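Local coordinates for oxidoreductase, NAD-binding/iron-sulfur cluster-binding protein (Nitratireductor pacificus pht-3B, PDB 6ZXU), which is a catabolic reductive dehalogenase that binds cobalamin and two [4Fe-4S] clusters, at residues A[356-361]-A[473-478]; A[419-424]-A[520-525]. All coordinates share one frame; numbering follows the deposited sequence.

Interaction 1. Residues A[356-361]-A[473-478]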
ATOM      1  N   PRO A 356       6.879  -7.192 -16.674  1.00 23.84           N
ATOM      2  CA  PRO A 356       8.075  -7.621 -17.429  1.00 26.99           C
ATOM      3  C   PRO A 356       9.368  -7.106 -16.852  1.00 25.82           C
ATOM      4  O   PRO A 356      10.433  -7.617 -17.243  1.00 23.92           O
ATOM      5  CB  PRO A 356       7.838  -6.994 -18.827  1.00 25.01           C
ATOM      6  CG  PRO A 356       6.350  -6.893 -18.922  1.00 25.46           C
ATOM      7  CD  PRO A 356       5.930  -6.492 -17.553  1.00 27.46           C
ATOM      8  N   LEU A 357       9.290  -6.149 -15.911  1.00 21.73           N
ATOM      9  CA  LEU A 357      10.485  -5.562 -15.339  1.00 23.23           C
ATOM     10  C   LEU A 357      10.876  -6.165 -14.019  1.00 19.43           C
ATOM     11  O   LEU A 357      11.769  -5.670 -13.394  1.00 18.03           O
ATOM     12  CB  LEU A 357      10.336  -4.042 -15.195  1.00 23.94           C
ATOM     13  CG  LEU A 357       9.915  -3.243 -16.443  1.00 28.75           C
ATOM     14  CD1 LEU A 357      10.110  -1.760 -16.196  1.00 27.41           C
ATOM     15  CD2 LEU A 357      10.707  -3.633 -17.649  1.00 30.48           C
ATOM     16  N   GLN A 358      10.196  -7.238 -13.600  1.00 22.09           N
ATOM     17  CA  GLN A 358      10.370  -7.778 -12.195  1.00 19.33           C
ATOM     18  C   GLN A 358      11.743  -8.348 -11.910  1.00 18.73           C
ATOM     19  O   GLN A 358      12.199  -8.303 -10.796  1.00 19.63           O
ATOM     20  CB  GLN A 358       9.275  -8.778 -11.872  1.00 17.98           C
ATOM     21  CG  GLN A 358       7.978  -8.033 -11.638  1.00 20.91           C
ATOM     22  CD  GLN A 358       6.861  -8.909 -11.119  1.00 22.79           C
ATOM     23  OE1 GLN A 358       7.095  -9.984 -10.610  1.00 20.08           O
ATOM     24  NE2 GLN A 358       5.652  -8.460 -11.265  1.00 21.12           N
ATOM     25  N   GLY A 359      12.457  -8.842 -12.923  1.00 19.98           N
ATOM     26  CA  GLY A 359      13.836  -9.220 -12.772  1.00 20.49           C
ATOM     27  C   GLY A 359      14.199 -10.668 -13.109  1.00 20.26           C
ATOM     28  O   GLY A 359      13.416 -11.372 -13.712  1.00 22.73           O
ATOM     29  N   THR A 360      15.350 -11.108 -12.609  1.00 22.52           N
ATOM     30  CA  THR A 360      16.061 -12.278 -13.059  1.00 25.32           C
ATOM     31  C   THR A 360      16.039 -13.390 -12.020  1.00 21.29           C
ATOM     32  O   THR A 360      16.011 -13.139 -10.829  1.00 22.73           O
ATOM     33  CB  THR A 360      17.583 -11.978 -13.253  1.00 27.30           C
ATOM     34  OG1 THR A 360      18.174 -11.442 -12.021  1.00 24.19           O
ATOM     35  CG2 THR A 360      17.790 -11.033 -14.376  1.00 29.30           C
ATOM     36  N   ARG A 361      15.971 -14.618 -12.480  1.00 25.13           N
ATOM     37  CA  ARG A 361      16.076 -15.784 -11.620  1.00 24.11           C
ATOM     38  C   ARG A 361      17.471 -16.430 -11.653  1.00 28.60           C
ATOM     39  O   ARG A 361      17.811 -17.153 -10.749  1.00 28.77           O
ATOM     40  CB  ARG A 361      15.046 -16.814 -12.008  1.00 23.03           C
ATOM     41  CG  ARG A 361      13.606 -16.380 -11.953  1.00 23.52           C
ATOM     42  CD  ARG A 361      12.703 -17.452 -12.431  1.00 22.67           C
ATOM     43  NE  ARG A 361      11.277 -17.067 -12.551  1.00 28.08           N
ATOM     44  CZ  ARG A 361      10.769 -16.330 -13.541  1.00 29.64           C
ATOM     45  NH1 ARG A 361      11.567 -15.839 -14.468  1.00 32.85           N
ATOM     46  NH2 ARG A 361       9.474 -16.056 -13.590  1.00 27.81           N
ATOM     47  N   SER A 473      21.616 -11.208  -8.459  1.00 18.38           N
ATOM     48  CA  SER A 473      20.355 -11.530  -9.076  1.00 18.52           C
ATOM     49  C   SER A 473      19.201 -11.092  -8.075  1.00 18.49           C
ATOM     50  O   SER A 473      19.354 -11.190  -6.883  1.00 18.98           O
ATOM     51  CB  SER A 473      20.245 -13.014  -9.332  1.00 16.97           C
ATOM     52  OG  SER A 473      19.146 -13.350 -10.107  1.00 17.31           O
ATOM     53  N   ALA A 474      18.119 -10.601  -8.626  1.00 17.48           N
ATOM     54  CA  ALA A 474      17.000 -10.099  -7.803  1.00 18.31           C
ATOM     55  C   ALA A 474      15.767 -10.060  -8.661  1.00 18.71           C
ATOM     56  O   ALA A 474      15.826  -9.705  -9.846  1.00 19.10           O
ATOM     57  CB  ALA A 474      17.325  -8.752  -7.246  1.00 17.54           C
ATOM     58  N   ARG A 475      14.647 -10.486  -8.082  1.00 18.64           N
ATOM     59  CA  ARG A 475      13.363 -10.492  -8.740  1.00 17.05           C
ATOM     60  C   ARG A 475      12.294 -10.027  -7.767  1.00 15.90           C
ATOM     61  O   ARG A 475      12.260 -10.485  -6.617  1.00 12.35           O
ATOM     62  CB  ARG A 475      13.043 -11.881  -9.217  1.00 17.10           C
ATOM     63  CG  ARG A 475      11.748 -11.903  -9.952  1.00 17.27           C
ATOM     64  CD  ARG A 475      11.512 -13.090 -10.772  1.00 18.68           C
ATOM     65  NE  ARG A 475      10.150 -13.051 -11.319  1.00 20.33           N
ATOM     66  CZ  ARG A 475       9.769 -12.593 -12.523  1.00 20.51           C
ATOM     67  NH1 ARG A 475      10.650 -12.088 -13.385  1.00 20.18           N
ATOM     68  NH2 ARG A 475       8.515 -12.665 -12.877  1.00 19.45           N
ATOM     69  N   SER A 476      11.423  -9.099  -8.188  1.00 15.51           N
ATOM     70  CA  SER A 476      10.295  -8.714  -7.301  1.00 15.58           C
ATOM     71  C   SER A 476       9.103  -9.645  -7.517  1.00 14.08           C
ATOM     72  O   SER A 476       8.992 -10.351  -8.501  1.00 15.42           O
ATOM     73  CB  SER A 476       9.890  -7.250  -7.513  1.00 15.63           C
ATOM     74  OG  SER A 476       9.295  -7.084  -8.729  1.00 17.30           O
ATOM     75  N   HIS A 477       8.252  -9.682  -6.512  1.00 15.32           N
ATOM     76  CA  HIS A 477       7.117 -10.566  -6.438  1.00 14.33           C
ATOM     77  C   HIS A 477       5.867  -9.788  -6.071  1.00 16.11           C
ATOM     78  O   HIS A 477       5.648  -9.442  -4.915  1.00 16.97           O
ATOM     79  CB  HIS A 477       7.451 -11.633  -5.388  1.00 14.42           C
ATOM     80  CG  HIS A 477       8.682 -12.417  -5.709  1.00 13.82           C
ATOM     81  ND1 HIS A 477       8.701 -13.490  -6.548  1.00 15.00           N
ATOM     82  CD2 HIS A 477       9.938 -12.277  -5.258  1.00 12.70           C
ATOM     83  CE1 HIS A 477       9.915 -13.989  -6.595  1.00 12.76           C
ATOM     84  NE2 HIS A 477      10.674 -13.278  -5.812  1.00 14.34           N
ATOM     85  N   SER A 478       5.074  -9.476  -7.083  1.00 18.77           N
ATOM     86  CA  SER A 478       3.942  -8.567  -7.019  1.00 19.71           C
ATOM     87  C   SER A 478       2.613  -9.285  -6.974  1.00 17.77           C
ATOM     88  O   SER A 478       2.532 -10.495  -7.076  1.00 18.68           O
ATOM     89  CB  SER A 478       3.999  -7.615  -8.227  1.00 19.94           C
ATOM     90  OG  SER A 478       3.719  -8.367  -9.407  1.00 19.83           O
TER
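R475 lies with its guanidinium between Q358 and R361. Q358 CB sits over the centre of one face, 3.8 Å above the plane. On the opposite face the guanidinium of R361 is stacked nearly flat, with centres 4.0 Å apart and planes at 20°. NH2 of R361 is offset toward the rim, 3.6 Å from NH2 of R475. Two like charges meet here, but R361 also makes a salt bridge with E483, which probably eases the repulsion. G359 O lies at the edge of the R475 group, in plane, and accepts a hydrogen bond from R475 NH1 at 2.9 Å. CG of R475 is anti to the backbone N (chi1 -178°), and the chain runs extended to NE. Two backbone bonds flank the G359–R475 pair and make it a single bridge: S476 N to Q358 O at 2.8 Å and T360 N to A474 O at 3.1 Å. G359 has a phi of 122°, where a side chain would press on the preceding carbonyl and on A474 O. T360 OG1 donates to S473 OG at 2.9 Å, and S473 OG is also bonded to E362 O. The contact lays the loop after helix 342-354 against strand 474-477, an outermost strand of its sheet. H477 on this strand lies beside V484 and H486, which bind cobalamin. A474 and S476 pack on helix 445-469, and strand 514-521 runs alongside.

Interaction 2. Residues A[419-424]-A[520-525]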
ATOM      1  N   TYR A 419      15.418 -19.975  -6.182  1.00 20.33           N
ATOM      2  CA  TYR A 419      16.559 -19.432  -6.853  1.00 19.44           C
ATOM      3  C   TYR A 419      17.349 -18.355  -6.143  1.00 22.56           C
ATOM      4  O   TYR A 419      18.470 -18.079  -6.543  1.00 20.90           O
ATOM      5  CB  TYR A 419      16.157 -19.013  -8.286  1.00 21.03           C
ATOM      6  CG  TYR A 419      14.839 -18.256  -8.356  1.00 19.53           C
ATOM      7  CD1 TYR A 419      14.759 -16.953  -7.942  1.00 20.13           C
ATOM      8  CD2 TYR A 419      13.711 -18.863  -8.861  1.00 19.55           C
ATOM      9  CE1 TYR A 419      13.550 -16.241  -7.993  1.00 20.03           C
ATOM     10  CE2 TYR A 419      12.522 -18.204  -8.940  1.00 22.08           C
ATOM     11  CZ  TYR A 419      12.437 -16.870  -8.479  1.00 22.03           C
ATOM     12  OH  TYR A 419      11.243 -16.172  -8.627  1.00 19.89           O
ATOM     13  N   HIS A 420      16.825 -17.694  -5.090  1.00 19.61           N
ATOM     14  CA  HIS A 420      17.516 -16.660  -4.411  1.00 18.38           C
ATOM     15  C   HIS A 420      17.594 -16.977  -2.907  1.00 19.21           C
ATOM     16  O   HIS A 420      16.745 -17.620  -2.353  1.00 20.77           O
ATOM     17  CB  HIS A 420      16.830 -15.310  -4.541  1.00 17.21           C
ATOM     18  CG  HIS A 420      16.883 -14.724  -5.893  1.00 18.31           C
ATOM     19  ND1 HIS A 420      15.828 -14.052  -6.449  1.00 18.13           N
ATOM     20  CD2 HIS A 420      17.848 -14.755  -6.845  1.00 18.79           C
ATOM     21  CE1 HIS A 420      16.140 -13.689  -7.685  1.00 18.60           C
ATOM     22  NE2 HIS A 420      17.363 -14.111  -7.935  1.00 18.36           N
ATOM     23  N   ASP A 421      18.586 -16.408  -2.265  1.00 18.53           N
ATOM     24  CA  ASP A 421      18.888 -16.644  -0.849  1.00 20.34           C
ATOM     25  C   ASP A 421      18.140 -15.826   0.156  1.00 18.32           C
ATOM     26  O   ASP A 421      17.970 -16.258   1.257  1.00 16.88           O
ATOM     27  CB  ASP A 421      20.372 -16.360  -0.653  1.00 22.55           C
ATOM     28  CG  ASP A 421      21.308 -17.458  -1.315  1.00 31.39           C
ATOM     29  OD1 ASP A 421      20.830 -18.593  -1.522  1.00 29.51           O
ATOM     30  OD2 ASP A 421      22.489 -17.108  -1.657  1.00 33.20           O
ATOM     31  N   TYR A 422      17.770 -14.588  -0.204  1.00 17.33           N
ATOM     32  CA  TYR A 422      17.184 -13.657   0.736  1.00 17.23           C
ATOM     33  C   TYR A 422      15.879 -13.073   0.212  1.00 16.58           C
ATOM     34  O   TYR A 422      15.671 -12.991  -0.980  1.00 15.99           O
ATOM     35  CB  TYR A 422      18.141 -12.501   1.037  1.00 19.09           C
ATOM     36  CG  TYR A 422      19.443 -12.900   1.640  1.00 22.41           C
ATOM     37  CD1 TYR A 422      19.519 -13.214   2.999  1.00 26.10           C
ATOM     38  CD2 TYR A 422      20.574 -13.125   0.829  1.00 26.24           C
ATOM     39  CE1 TYR A 422      20.688 -13.657   3.567  1.00 28.53           C
ATOM     40  CE2 TYR A 422      21.748 -13.577   1.385  1.00 30.11           C
ATOM     41  CZ  TYR A 422      21.793 -13.821   2.734  1.00 28.32           C
ATOM     42  OH  TYR A 422      22.928 -14.239   3.313  1.00 33.72           O
ATOM     43  N   ALA A 423      15.020 -12.680   1.141  1.00 15.61           N
ATOM     44  CA  ALA A 423      13.749 -11.997   0.826  1.00 15.05           C
ATOM     45  C   ALA A 423      13.772 -10.666   1.524  1.00 14.49           C
ATOM     46  O   ALA A 423      14.033 -10.585   2.737  1.00 13.76           O
ATOM     47  CB  ALA A 423      12.548 -12.801   1.313  1.00 14.10           C
ATOM     48  N   VAL A 424      13.618  -9.612   0.753  1.00 13.89           N
ATOM     49  CA  VAL A 424      13.413  -8.268   1.285  1.00 14.45           C
ATOM     50  C   VAL A 424      11.898  -8.005   1.229  1.00 13.14           C
ATOM     51  O   VAL A 424      11.263  -8.120   0.204  1.00 13.80           O
ATOM     52  CB  VAL A 424      14.149  -7.213   0.487  1.00 14.40           C
ATOM     53  CG1 VAL A 424      13.967  -5.813   1.122  1.00 12.16           C
ATOM     54  CG2 VAL A 424      15.620  -7.608   0.434  1.00 15.74           C
ATOM     55  N   THR A 520      13.118 -10.983  -3.901  1.00 13.90           N
ATOM     56  CA  THR A 520      14.183 -11.910  -3.516  1.00 15.26           C
ATOM     57  C   THR A 520      15.493 -11.482  -4.164  1.00 17.32           C
ATOM     58  O   THR A 520      15.488 -10.839  -5.209  1.00 15.70           O
ATOM     59  CB  THR A 520      13.821 -13.330  -3.860  1.00 13.18           C
ATOM     60  OG1 THR A 520      13.444 -13.445  -5.234  1.00 15.57           O
ATOM     61  CG2 THR A 520      12.612 -13.782  -2.963  1.00 17.20           C
ATOM     62  N   THR A 521      16.594 -11.834  -3.530  1.00 17.64           N
ATOM     63  CA  THR A 521      17.896 -11.475  -4.013  1.00 18.94           C
ATOM     64  C   THR A 521      18.970 -12.385  -3.465  1.00 20.10           C
ATOM     65  O   THR A 521      18.809 -13.011  -2.444  1.00 19.72           O
ATOM     66  CB  THR A 521      18.209  -9.998  -3.704  1.00 19.41           C
ATOM     67  OG1 THR A 521      19.438  -9.577  -4.334  1.00 19.53           O
ATOM     68  CG2 THR A 521      18.234  -9.658  -2.238  1.00 18.44           C
ATOM     69  N   ASP A 522      20.156 -12.320  -4.115  1.00 23.66           N
ATOM     70  CA  ASP A 522      21.400 -12.914  -3.581  1.00 21.60           C
ATOM     71  C   ASP A 522      22.318 -11.946  -2.862  1.00 22.12           C
ATOM     72  O   ASP A 522      23.309 -12.378  -2.262  1.00 22.64           O
ATOM     73  CB  ASP A 522      22.176 -13.632  -4.723  1.00 21.30           C
ATOM     74  CG  ASP A 522      21.460 -14.867  -5.213  1.00 26.29           C
ATOM     75  OD1 ASP A 522      20.755 -15.573  -4.371  1.00 23.11           O
ATOM     76  OD2 ASP A 522      21.573 -15.096  -6.459  1.00 25.16           O
ATOM     77  N   LEU A 523      22.001 -10.647  -2.820  1.00 19.42           N
ATOM     78  CA  LEU A 523      22.820  -9.725  -2.054  1.00 18.72           C
ATOM     79  C   LEU A 523      22.947 -10.126  -0.619  1.00 20.25           C
ATOM     80  O   LEU A 523      21.961 -10.278   0.076  1.00 21.29           O
ATOM     81  CB  LEU A 523      22.252  -8.331  -2.122  1.00 21.03           C
ATOM     82  CG  LEU A 523      23.009  -7.270  -1.389  1.00 24.06           C
ATOM     83  CD1 LEU A 523      24.310  -6.979  -2.136  1.00 29.06           C
ATOM     84  CD2 LEU A 523      22.180  -5.996  -1.242  1.00 28.34           C
ATOM     85  N   PRO A 524      24.169 -10.345  -0.117  1.00 24.79           N
ATOM     86  CA  PRO A 524      24.325 -10.763   1.305  1.00 25.06           C
ATOM     87  C   PRO A 524      23.928  -9.694   2.296  1.00 23.56           C
ATOM     88  O   PRO A 524      24.451  -8.577   2.223  1.00 22.70           O
ATOM     89  CB  PRO A 524      25.856 -11.105   1.440  1.00 24.79           C
ATOM     90  CG  PRO A 524      26.248 -11.410   0.042  1.00 24.19           C
ATOM     91  CD  PRO A 524      25.430 -10.495  -0.864  1.00 25.19           C
ATOM     92  N   MET A 525      22.998 -10.060   3.201  1.00 23.84           N
ATOM     93  CA  MET A 525      22.446  -9.114   4.166  1.00 23.91           C
ATOM     94  C   MET A 525      22.255  -9.810   5.486  1.00 21.07           C
ATOM     95  O   MET A 525      21.848 -10.967   5.451  1.00 22.76           O
ATOM     96  CB  MET A 525      21.085  -8.603   3.667  1.00 21.00           C
ATOM     97  CG  MET A 525      21.122  -7.833   2.391  1.00 22.38           C
ATOM     98  SD  MET A 525      19.516  -7.431   1.640  1.00 24.09           S
ATOM     99  CE  MET A 525      18.940  -9.071   1.229  1.00 19.95           C
TER
HETATM  100  O   HOH W   1      23.919 -14.748  -1.232  1.00 28.38           O
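The imidazole of H420 is covered on one face by T521 CA, a CH-pi contact 4.2 Å from the ring centroid. On the opposite face Y419 CD1 stands over the ring centre. At the edge, in plane, T520 OG1 makes a nearly straight hydrogen bond to H420 ND1, 2.7 Å long (177°); either could donate. H420 NE2 is bonded to S473 OG, and the ring is thus gripped at both nitrogens. The Y422 ring has M525 N over one face, offset toward the rim. T521 O and D522 O lie near its plane at the edge, and L523 O comes to 3.3 Å from Y422 CD2. The M525 chain bends at chi3 (-66°), which places M525 CE 3.5 Å from Y422 CB and 3.7 Å from V424 CG2.

Y422 and T521 are an antiparallel hydrogen-bonded pair; Y422 N to T521 O and T521 N to Y422 O are both 2.9 Å. A423 and T520 form the adjoining non-hydrogen-bonded pair. D421 N donates to D522 OD1 at 3.1 Å. The two carboxylates are close; a water bridges D421 OD2 to D522 O, and the salt bridge of D522 with K363 probably offsets the repulsion. T521 OG1 accepts from L523 N, an ST turn that begins as strand 514-521 ends, and is also hydrogen-bonded to S473 O, just before strand 474-477. T520 lies beside V484, which binds cobalamin.

Strands 422-429 and 514-521 are the inner strands of a four-stranded antiparallel sheet. A423 touches strand 394-399, T521 strand 474-477, and V424, L523 and M525 meet helix 376-390.

Overall arrangement
From the N terminus, the chain leaves helix 342-354, passes 356-361, and after helix 376-390 and strand 394-399 reaches 419-424. It then runs through helix 445-469 to 473-478 and on to 520-525. Interaction 1 closes a loop of 111 residues and interaction 2 one of 95. The two loops cross, since their segments alternate along the chain. Both contacts reach one antiparallel sheet, in the order 394-399, 422-429, 514-521, 474-477. They meet at its neighbouring strands 474-477 and 514-521, where H477 NE2 lies 2.8 Å from T520 OG1, a probable hydrogen bond. The H477 side chain is about 7 Å from the bound cobalamin.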